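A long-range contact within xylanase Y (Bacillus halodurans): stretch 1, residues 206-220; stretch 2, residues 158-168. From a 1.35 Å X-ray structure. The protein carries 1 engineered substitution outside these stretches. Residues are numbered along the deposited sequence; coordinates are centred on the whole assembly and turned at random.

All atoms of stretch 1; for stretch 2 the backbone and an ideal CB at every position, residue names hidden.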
ATOM      1  N   LEU A 206     -12.552  -6.239  -3.862  1.00  9.44           N
ATOM      2  CA  LEU A 206     -12.398  -6.444  -5.293  1.00  9.13           C
ATOM      3  C   LEU A 206     -11.981  -7.884  -5.583  1.00  8.65           C
ATOM      4  O   LEU A 206     -12.422  -8.471  -6.570  1.00  8.91           O
ATOM      5  CB  LEU A 206     -11.396  -5.437  -5.862  1.00  9.50           C
ATOM      6  CG  LEU A 206     -11.878  -3.986  -5.721  1.00  9.57           C
ATOM      7  CD1 LEU A 206     -10.778  -3.026  -6.142  1.00 10.78           C
ATOM      8  CD2 LEU A 206     -13.134  -3.772  -6.560  1.00 10.24           C
ATOM      9  N   PHE A 207     -11.152  -8.466  -4.721  1.00  8.72           N
ATOM     10  CA  PHE A 207     -10.755  -9.854  -4.922  1.00  8.23           C
ATOM     11  C   PHE A 207     -11.999 -10.742  -4.829  1.00  8.26           C
ATOM     12  O   PHE A 207     -12.085 -11.773  -5.493  1.00 10.22           O
ATOM     13  CB  PHE A 207      -9.741 -10.309  -3.865  1.00  9.22           C
ATOM     14  CG  PHE A 207      -8.407  -9.607  -3.931  1.00  8.62           C
ATOM     15  CD1 PHE A 207      -8.032  -8.846  -5.042  1.00  9.15           C
ATOM     16  CD2 PHE A 207      -7.509  -9.733  -2.877  1.00  8.33           C
ATOM     17  CE1 PHE A 207      -6.776  -8.223  -5.090  1.00  8.84           C
ATOM     18  CE2 PHE A 207      -6.259  -9.118  -2.917  1.00  9.97           C
ATOM     19  CZ  PHE A 207      -5.893  -8.360  -4.027  1.00  8.84           C
ATOM     20  N   SER A 208     -12.971 -10.336  -4.013  1.00  9.39           N
ATOM     21  CA  SER A 208     -14.190 -11.128  -3.858  1.00 10.33           C
ATOM     22  C   SER A 208     -15.023 -11.129  -5.136  1.00 10.29           C
ATOM     23  O   SER A 208     -15.967 -11.911  -5.268  1.00 11.32           O
ATOM     24  CB  SER A 208     -15.037 -10.615  -2.680  1.00 10.27           C
ATOM     25  OG  SER A 208     -15.831  -9.491  -3.030  1.00 11.50           O
ATOM     26  N   LEU A 209     -14.668 -10.260  -6.077  1.00 10.17           N
ATOM     27  CA  LEU A 209     -15.380 -10.176  -7.347  1.00 10.24           C
ATOM     28  C   LEU A 209     -14.574 -10.778  -8.491  1.00 10.24           C
ATOM     29  O   LEU A 209     -15.147 -11.313  -9.443  1.00 11.87           O
ATOM     30  CB  LEU A 209     -15.680  -8.714  -7.698  1.00 12.71           C
ATOM     31  CG  LEU A 209     -16.486  -7.877  -6.706  1.00 11.40           C
ATOM     32  CD1 LEU A 209     -16.581  -6.445  -7.211  1.00 14.23           C
ATOM     33  CD2 LEU A 209     -17.872  -8.482  -6.531  1.00 16.99           C
ATOM     34  N   TRP A 210     -13.249 -10.713  -8.387  1.00 11.50           N
ATOM     35  CA  TRP A 210     -12.384 -11.174  -9.469  1.00 10.90           C
ATOM     36  C   TRP A 210     -11.482 -12.383  -9.251  1.00 11.85           C
ATOM     37  O   TRP A 210     -10.923 -12.909 -10.215  1.00 11.92           O
ATOM     38  CB  TRP A 210     -11.529  -9.997  -9.951  1.00 11.54           C
ATOM     39  CG  TRP A 210     -12.332  -8.760 -10.254  1.00 11.33           C
ATOM     40  CD1 TRP A 210     -13.603  -8.709 -10.756  1.00 10.21           C
ATOM     41  CD2 TRP A 210     -11.901  -7.399 -10.122  1.00 10.83           C
ATOM     42  NE1 TRP A 210     -13.988  -7.404 -10.946  1.00 12.04           N
ATOM     43  CE2 TRP A 210     -12.963  -6.579 -10.566  1.00 12.75           C
ATOM     44  CE3 TRP A 210     -10.719  -6.792  -9.675  1.00 10.83           C
ATOM     45  CZ2 TRP A 210     -12.878  -5.183 -10.576  1.00 10.66           C
ATOM     46  CZ3 TRP A 210     -10.636  -5.402  -9.686  1.00 11.29           C
ATOM     47  CH2 TRP A 210     -11.712  -4.615 -10.134  1.00 12.25           C
ATOM     48  N   ALA A 211     -11.310 -12.823  -8.013  1.00 10.24           N
ATOM     49  CA  ALA A 211     -10.457 -13.982  -7.764  1.00 11.08           C
ATOM     50  C   ALA A 211     -11.171 -15.252  -8.223  1.00 11.10           C
ATOM     51  O   ALA A 211     -12.308 -15.194  -8.696  1.00 11.08           O
ATOM     52  CB  ALA A 211     -10.123 -14.079  -6.279  1.00 12.70           C
ATOM     53  N   ASN A 212     -10.506 -16.398  -8.105  1.00 10.89           N
ATOM     54  CA  ASN A 212     -11.156 -17.648  -8.487  1.00 10.52           C
ATOM     55  C   ASN A 212     -12.458 -17.711  -7.689  1.00 11.51           C
ATOM     56  O   ASN A 212     -12.485 -17.369  -6.506  1.00 10.76           O
ATOM     57  CB  ASN A 212     -10.276 -18.855  -8.152  1.00 10.79           C
ATOM     58  CG  ASN A 212      -9.078 -18.976  -9.073  1.00 12.07           C
ATOM     59  OD1 ASN A 212      -9.128 -18.562 -10.230  1.00 14.94           O
ATOM     60  ND2 ASN A 212      -8.001 -19.565  -8.567  1.00 16.47           N
ATOM     61  N   GLU A 213     -13.532 -18.153  -8.330  1.00 10.38           N
ATOM     62  CA  GLU A 213     -14.826 -18.207  -7.659  1.00  9.90           C
ATOM     63  C   GLU A 213     -14.834 -18.976  -6.346  1.00 10.03           C
ATOM     64  O   GLU A 213     -15.547 -18.603  -5.417  1.00 10.94           O
ATOM     65  CB  GLU A 213     -15.891 -18.779  -8.601  1.00 11.73           C
ATOM     66  CG  GLU A 213     -16.206 -17.866  -9.774  1.00 16.53           C
ATOM     67  CD  GLU A 213     -17.483 -18.252 -10.496  1.00 17.87           C
ATOM     68  OE1 GLU A 213     -18.574 -18.138  -9.890  1.00 16.75           O
ATOM     69  OE2 GLU A 213     -17.397 -18.669 -11.669  1.00 24.57           O
ATOM     70  N   GLU A 214     -14.042 -20.037  -6.257  1.00 10.67           N
ATOM     71  CA  GLU A 214     -14.002 -20.839  -5.040  1.00 11.83           C
ATOM     72  C   GLU A 214     -13.520 -20.055  -3.817  1.00 10.64           C
ATOM     73  O   GLU A 214     -13.701 -20.503  -2.684  1.00 11.61           O
ATOM     74  CB  GLU A 214     -13.113 -22.071  -5.241  1.00 16.34           C
ATOM     75  CG  GLU A 214     -11.626 -21.774  -5.196  1.00 18.99           C
ATOM     76  CD  GLU A 214     -10.773 -23.020  -5.308  1.00 23.92           C
ATOM     77  OE1 GLU A 214     -11.114 -24.039  -4.669  1.00 31.02           O
ATOM     78  OE2 GLU A 214      -9.751 -22.978  -6.024  1.00 26.86           O
ATOM     79  N   ASP A 215     -12.909 -18.893  -4.040  1.00  9.72           N
ATOM     80  CA  ASP A 215     -12.406 -18.085  -2.932  1.00  9.94           C
ATOM     81  C   ASP A 215     -13.116 -16.748  -2.776  1.00  9.35           C
ATOM     82  O   ASP A 215     -12.731 -15.946  -1.927  1.00 10.89           O
ATOM     83  CB  ASP A 215     -10.909 -17.796  -3.095  1.00 10.58           C
ATOM     84  CG  ASP A 215     -10.063 -19.044  -3.082  1.00 11.04           C
ATOM     85  OD1 ASP A 215     -10.477 -20.056  -2.474  1.00 11.23           O
ATOM     86  OD2 ASP A 215      -8.961 -19.007  -3.670  1.00 10.70           O
ATOM     87  N   ARG A 216     -14.146 -16.495  -3.575  1.00  9.94           N
ATOM     88  CA  ARG A 216     -14.822 -15.209  -3.481  1.00 10.03           C
ATOM     89  C   ARG A 216     -15.518 -14.951  -2.153  1.00 11.75           C
ATOM     90  O   ARG A 216     -15.548 -13.811  -1.686  1.00 12.26           O
ATOM     91  CB  ARG A 216     -15.776 -15.027  -4.664  1.00 10.43           C
ATOM     92  CG  ARG A 216     -14.988 -14.856  -5.954  1.00 10.97           C
ATOM     93  CD  ARG A 216     -15.842 -14.600  -7.173  1.00 10.00           C
ATOM     94  NE  ARG A 216     -14.989 -14.538  -8.358  1.00 11.50           N
ATOM     95  CZ  ARG A 216     -15.426 -14.359  -9.599  1.00 12.17           C
ATOM     96  NH1 ARG A 216     -16.721 -14.217  -9.844  1.00 14.80           N
ATOM     97  NH2 ARG A 216     -14.557 -14.334 -10.600  1.00 14.05           N
ATOM     98  N   VAL A 217     -16.061 -15.996  -1.535  1.00 11.16           N
ATOM     99  CA  VAL A 217     -16.704 -15.826  -0.240  1.00 10.63           C
ATOM    100  C   VAL A 217     -15.609 -15.527   0.785  1.00 10.73           C
ATOM    101  O   VAL A 217     -15.758 -14.638   1.622  1.00 10.94           O
ATOM    102  CB  VAL A 217     -17.486 -17.091   0.173  1.00  9.31           C
ATOM    103  CG1 VAL A 217     -17.954 -16.968   1.620  1.00 13.51           C
ATOM    104  CG2 VAL A 217     -18.685 -17.275  -0.751  1.00 12.77           C
ATOM    105  N   PHE A 218     -14.501 -16.263   0.703  1.00  9.78           N
ATOM    106  CA  PHE A 218     -13.375 -16.049   1.607  1.00  8.71           C
ATOM    107  C   PHE A 218     -12.908 -14.594   1.565  1.00  9.80           C
ATOM    108  O   PHE A 218     -12.709 -13.968   2.603  1.00 10.41           O
ATOM    109  CB  PHE A 218     -12.191 -16.943   1.229  1.00 11.38           C
ATOM    110  CG  PHE A 218     -10.917 -16.580   1.939  1.00  9.95           C
ATOM    111  CD1 PHE A 218     -10.666 -17.032   3.230  1.00 14.05           C
ATOM    112  CD2 PHE A 218      -9.990 -15.735   1.330  1.00 10.98           C
ATOM    113  CE1 PHE A 218      -9.507 -16.645   3.905  1.00 15.38           C
ATOM    114  CE2 PHE A 218      -8.836 -15.343   1.995  1.00 13.30           C
ATOM    115  CZ  PHE A 218      -8.594 -15.797   3.282  1.00 14.63           C
ATOM    116  N   TRP A 219     -12.718 -14.056   0.365  1.00  9.22           N
ATOM    117  CA  TRP A 219     -12.250 -12.680   0.247  1.00  9.90           C
ATOM    118  C   TRP A 219     -13.222 -11.666   0.839  1.00  9.32           C
ATOM    119  O   TRP A 219     -12.801 -10.645   1.381  1.00 10.24           O
ATOM    120  CB  TRP A 219     -11.916 -12.357  -1.212  1.00 10.37           C
ATOM    121  CG  TRP A 219     -10.606 -12.987  -1.626  1.00  9.46           C
ATOM    122  CD1 TRP A 219     -10.414 -13.941  -2.585  1.00  9.45           C
ATOM    123  CD2 TRP A 219      -9.320 -12.733  -1.047  1.00  9.37           C
ATOM    124  NE1 TRP A 219      -9.083 -14.299  -2.638  1.00  9.14           N
ATOM    125  CE2 TRP A 219      -8.392 -13.572  -1.702  1.00  9.18           C
ATOM    126  CE3 TRP A 219      -8.861 -11.878  -0.035  1.00  8.43           C
ATOM    127  CZ2 TRP A 219      -7.029 -13.581  -1.378  1.00  9.21           C
ATOM    128  CZ3 TRP A 219      -7.506 -11.886   0.287  1.00  8.50           C
ATOM    129  CH2 TRP A 219      -6.607 -12.733  -0.383  1.00 10.14           C
ATOM    130  N   LYS A 220     -14.515 -11.949   0.753  1.00 10.28           N
ATOM    131  CA  LYS A 220     -15.505 -11.058   1.339  1.00 11.57           C
ATOM    132  C   LYS A 220     -15.330 -11.106   2.859  1.00 11.93           C
ATOM    133  O   LYS A 220     -15.392 -10.080   3.541  1.00 12.44           O
ATOM    134  CB  LYS A 220     -16.913 -11.513   0.958  1.00 13.33           C
ATOM    135  CG  LYS A 220     -18.009 -10.677   1.586  1.00 17.86           C
ATOM    136  CD  LYS A 220     -19.380 -11.165   1.165  1.00 23.69           C
ATOM    137  CE  LYS A 220     -20.473 -10.391   1.874  1.00 27.30           C
ATOM    138  NZ  LYS A 220     -21.816 -10.860   1.453  1.00 27.58           N
ATOM    139  N   UNK A 158      -2.887 -12.939 -11.655  1.00 11.78           N
ATOM    140  CA  UNK A 158      -3.505 -12.458 -10.424  1.00 10.98           C
ATOM    141  C   UNK A 158      -4.275 -13.558  -9.705  1.00  9.05           C
ATOM    142  O   UNK A 158      -4.113 -13.742  -8.501  1.00 10.66           O
ATOM    143  CB  UNK A 158      -4.439 -11.285 -10.728  1.00 10.98           C
ATOM    144  N   UNK A 159      -5.108 -14.289 -10.441  1.00 10.43           N
ATOM    145  CA  UNK A 159      -5.897 -15.360  -9.835  1.00  9.88           C
ATOM    146  C   UNK A 159      -5.015 -16.489  -9.326  1.00 10.33           C
ATOM    147  O   UNK A 159      -5.281 -17.074  -8.277  1.00 11.17           O
ATOM    148  CB  UNK A 159      -6.910 -15.907 -10.843  1.00  9.88           C
ATOM    149  N   UNK A 160      -3.957 -16.789 -10.070  1.00 11.02           N
ATOM    150  CA  UNK A 160      -3.027 -17.843  -9.687  1.00 12.20           C
ATOM    151  C   UNK A 160      -2.341 -17.469  -8.374  1.00 10.09           C
ATOM    152  O   UNK A 160      -2.248 -18.277  -7.446  1.00 11.83           O
ATOM    153  CB  UNK A 160      -1.993 -18.082 -10.789  1.00 12.20           C
ATOM    154  N   UNK A 161      -1.860 -16.233  -8.301  1.00  9.60           N
ATOM    155  CA  UNK A 161      -1.175 -15.763  -7.106  1.00  9.31           C
ATOM    156  C   UNK A 161      -2.094 -15.784  -5.888  1.00  8.44           C
ATOM    157  O   UNK A 161      -1.711 -16.267  -4.823  1.00  9.33           O
ATOM    158  CB  UNK A 161      -0.634 -14.350  -7.330  1.00  9.31           C
ATOM    159  N   UNK A 162      -3.308 -15.270  -6.043  1.00  8.94           N
ATOM    160  CA  UNK A 162      -4.232 -15.258  -4.919  1.00  7.75           C
ATOM    161  C   UNK A 162      -4.632 -16.671  -4.508  1.00  9.71           C
ATOM    162  O   UNK A 162      -4.955 -16.918  -3.345  1.00  9.98           O
ATOM    163  CB  UNK A 162      -5.477 -14.441  -5.269  1.00  7.75           C
ATOM    164  N   UNK A 163      -4.607 -17.605  -5.453  1.00 10.14           N
ATOM    165  CA  UNK A 163      -4.926 -18.988  -5.121  1.00  9.26           C
ATOM    166  C   UNK A 163      -3.865 -19.482  -4.135  1.00 12.25           C
ATOM    167  O   UNK A 163      -4.176 -20.096  -3.117  1.00 11.68           O
ATOM    168  CB  UNK A 163      -4.980 -19.867  -6.372  1.00  9.26           C
ATOM    169  N   UNK A 164      -2.604 -19.214  -4.455  1.00 11.54           N
ATOM    170  CA  UNK A 164      -1.499 -19.623  -3.598  1.00 11.34           C
ATOM    171  C   UNK A 164      -1.619 -18.972  -2.220  1.00  9.15           C
ATOM    172  O   UNK A 164      -1.464 -19.634  -1.194  1.00 10.59           O
ATOM    173  CB  UNK A 164      -0.160 -19.262  -4.244  1.00 11.34           C
ATOM    174  N   UNK A 165      -1.901 -17.672  -2.205  1.00  9.58           N
ATOM    175  CA  UNK A 165      -2.036 -16.931  -0.955  1.00  8.98           C
ATOM    176  C   UNK A 165      -3.050 -17.538   0.007  1.00 10.04           C
ATOM    177  O   UNK A 165      -2.870 -17.473   1.220  1.00 10.41           O
ATOM    178  CB  UNK A 165      -2.431 -15.484  -1.258  1.00  8.98           C
ATOM    179  N   UNK A 166      -4.108 -18.130  -0.537  1.00 10.85           N
ATOM    180  CA  UNK A 166      -5.151 -18.721   0.293  1.00 10.78           C
ATOM    181  C   UNK A 166      -4.998 -20.220   0.545  1.00 13.04           C
ATOM    182  O   UNK A 166      -5.248 -20.695   1.655  1.00 12.37           O
ATOM    183  CB  UNK A 166      -6.512 -18.465  -0.358  1.00 10.78           C
ATOM    184  N   UNK A 167      -4.561 -20.953  -0.475  1.00 11.74           N
ATOM    185  CA  UNK A 167      -4.457 -22.407  -0.387  1.00 11.89           C
ATOM    186  C   UNK A 167      -3.098 -23.063  -0.190  1.00 13.54           C
ATOM    187  O   UNK A 167      -3.030 -24.281  -0.022  1.00 14.20           O
ATOM    188  CB  UNK A 167      -5.053 -22.988  -1.671  1.00 11.89           C
ATOM    189  N   UNK A 168      -2.021 -22.285  -0.206  1.00 13.15           N
ATOM    190  CA  UNK A 168      -0.692 -22.870  -0.041  1.00 13.65           C
ATOM    191  C   UNK A 168      -0.625 -23.722   1.224  1.00 14.66           C
ATOM    192  O   UNK A 168      -1.100 -23.317   2.286  1.00 15.48           O
ATOM    193  CB  UNK A 168       0.372 -21.772   0.006  1.00 13.65           C
TER

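Stretch 2 runs as a helix through 167, and its helical backbone disfavours proline and glycine over most of its length; where a position faces stretch 1, what lies there narrows the choice.

Position 158 points toward stretch 1, yet nothing there lies within 5.5 Å of its ideal CB. Small or larger apolar residues are all conceivable; it is Ala-158, which makes no contact.

Position 159 points toward the Trp-210 to Asn-212 turn, its ideal CB 3.5 Å from Asn-212 OD1. Carbonyl oxygens there favour a long donor: lysine, arginine or glutamine. Arg-159 packs its CD 3.6 Å from Trp-210 O and reaches the acceptors through water: one water accepts from its NE and donates to Asn-212 OD1, while another links its NH1 to Trp-210 O. A third joins its backbone O to Asn-212 N.

Position 160 points away, which suits a polar residue, and is Lys-160. Position 161 is out of reach, so stretch 1 sets no preference; it is Leu-161.

Position 162 points into an apolar pocket lined by Phe-207, Ala-211 and Trp-219, with Trp-219 CZ2 4.3 Å from the ideal CB. Leucine, isoleucine or methionine would suit. Leu-162, m at chi1 and t at chi2, sets CD1 over one face of the Phe-207 ring, 3.6 Å from its CG, and brings CD2 to 3.9 Å from Trp-219 CZ2.

Position 163 points sideways, its ideal CB 3.7 Å from Asn-212 ND2, with Glu-214 and Asp-215 carboxylates nearby. Histidine, asparagine or glutamine could serve. His-163 meets them through one water, which lies 2.8 Å from its ND1, donates to Glu-214 OE2 and Asp-215 OD2, and accepts from Asn-212 ND2.

Position 164 points away and tolerates many polar residues; it is Thr-164. At 165 the CB points toward Trp-219 but stays 5.0 Å from its CZ2, so a small or medium apolar residue fits. Cys-165 adds little contact.

Position 166 faces Phe-218 and Trp-219, and a compact branched residue such as valine or isoleucine would fill the gap. Val-166 lays CG1 over the Phe-218 ring face, and its CG2 lies 3.6 Å from Phe-218 CE2 and 3.5 Å from Trp-219 CZ2.

Position 167 points toward stretch 1 with nothing near its CB, but acidic groups lie beyond: a reaching donor, histidine, lysine or arginine, is indicated. His-167 NE2 donates to Asp-215 OD1 at 2.7 Å.

Position 168, past the helix and out of reach, leaves the choice open; it is Asn-168.

Stretch 2, residues 158-168: ARKLLHTCVHN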
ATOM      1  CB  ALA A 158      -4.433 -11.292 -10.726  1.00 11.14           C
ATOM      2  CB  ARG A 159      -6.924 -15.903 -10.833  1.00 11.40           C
ATOM      3  CG  ARG A 159      -8.017 -14.899 -11.192  1.00 11.45           C
ATOM      4  CD  ARG A 159      -9.185 -15.568 -11.911  1.00 14.79           C
ATOM      5  NE  ARG A 159      -8.796 -16.145 -13.194  1.00 16.01           N
ATOM      6  CZ  ARG A 159      -8.746 -15.468 -14.337  1.00 19.58           C
ATOM      7  NH1 ARG A 159      -9.065 -14.181 -14.368  1.00 22.00           N
ATOM      8  NH2 ARG A 159      -8.370 -16.080 -15.453  1.00 23.45           N
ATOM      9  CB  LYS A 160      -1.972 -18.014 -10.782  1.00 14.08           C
ATOM     10  CG  LYS A 160      -1.000 -19.156 -10.562  1.00 21.73           C
ATOM     11  CD  LYS A 160       0.294 -18.943 -11.347  1.00 28.20           C
ATOM     12  CE  LYS A 160       0.042 -18.544 -12.798  1.00 27.78           C
ATOM     13  NZ  LYS A 160      -0.775 -19.542 -13.542  1.00 33.58           N
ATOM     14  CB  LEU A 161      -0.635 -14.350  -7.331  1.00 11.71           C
ATOM     15  CG  LEU A 161       0.143 -13.729  -6.166  1.00 11.28           C
ATOM     16  CD1 LEU A 161       1.300 -14.639  -5.757  1.00 14.22           C
ATOM     17  CD2 LEU A 161       0.655 -12.356  -6.585  1.00 11.92           C
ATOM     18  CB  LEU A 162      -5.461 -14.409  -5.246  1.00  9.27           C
ATOM     19  CG  LEU A 162      -5.174 -12.907  -5.347  1.00  8.65           C
ATOM     20  CD1 LEU A 162      -6.469 -12.161  -5.609  1.00 12.04           C
ATOM     21  CD2 LEU A 162      -4.518 -12.415  -4.060  1.00  9.90           C
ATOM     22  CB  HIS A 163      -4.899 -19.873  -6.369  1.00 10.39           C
ATOM     23  CG  HIS A 163      -4.874 -21.337  -6.057  1.00 12.58           C
ATOM     24  ND1 HIS A 163      -5.974 -22.015  -5.579  1.00 13.47           N
ATOM     25  CD2 HIS A 163      -3.861 -22.237  -6.086  1.00 15.44           C
ATOM     26  CE1 HIS A 163      -5.641 -23.267  -5.324  1.00 11.59           C
ATOM     27  NE2 HIS A 163      -4.364 -23.428  -5.622  1.00 16.76           N
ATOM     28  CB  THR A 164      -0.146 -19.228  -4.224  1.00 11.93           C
ATOM     29  OG1 THR A 164      -0.060 -19.778  -5.545  1.00 12.39           O
ATOM     30  CG2 THR A 164       1.008 -19.752  -3.383  1.00 12.08           C
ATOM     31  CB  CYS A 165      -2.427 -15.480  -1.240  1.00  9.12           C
ATOM     32  SG  CYS A 165      -1.148 -14.506  -2.063  1.00 10.62           S
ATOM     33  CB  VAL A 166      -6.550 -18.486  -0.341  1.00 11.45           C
ATOM     34  CG1 VAL A 166      -7.631 -19.164   0.493  1.00 13.29           C
ATOM     35  CG2 VAL A 166      -6.826 -16.999  -0.451  1.00 10.14           C
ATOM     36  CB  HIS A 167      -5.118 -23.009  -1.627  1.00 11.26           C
ATOM     37  CG  HIS A 167      -6.579 -22.707  -1.729  1.00 12.16           C
ATOM     38  ND1 HIS A 167      -7.541 -23.467  -1.100  1.00 14.54           N
ATOM     39  CD2 HIS A 167      -7.240 -21.699  -2.346  1.00 11.78           C
ATOM     40  CE1 HIS A 167      -8.731 -22.941  -1.324  1.00 13.38           C
ATOM     41  NE2 HIS A 167      -8.577 -21.867  -2.076  1.00 11.32           N
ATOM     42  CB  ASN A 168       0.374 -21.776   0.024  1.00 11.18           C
ATOM     43  CG  ASN A 168       1.729 -22.253  -0.462  1.00 12.82           C
ATOM     44  OD1 ASN A 168       2.763 -21.685  -0.110  1.00 16.31           O
ATOM     45  ND2 ASN A 168       1.730 -23.292  -1.291  1.00 15.79           N
TER
HETATM   46  O   HOH W   1      -7.841 -16.572  -6.968  1.00 11.37           O
HETATM   47  O   HOH W   2     -10.874 -12.202 -12.856  1.00 18.43           O
HETATM   48  O   HOH W   3      -7.923 -18.727 -12.687  1.00 27.34           O
HETATM   49  O   HOH W   4      -8.434 -20.718  -5.749  1.00 17.69           O
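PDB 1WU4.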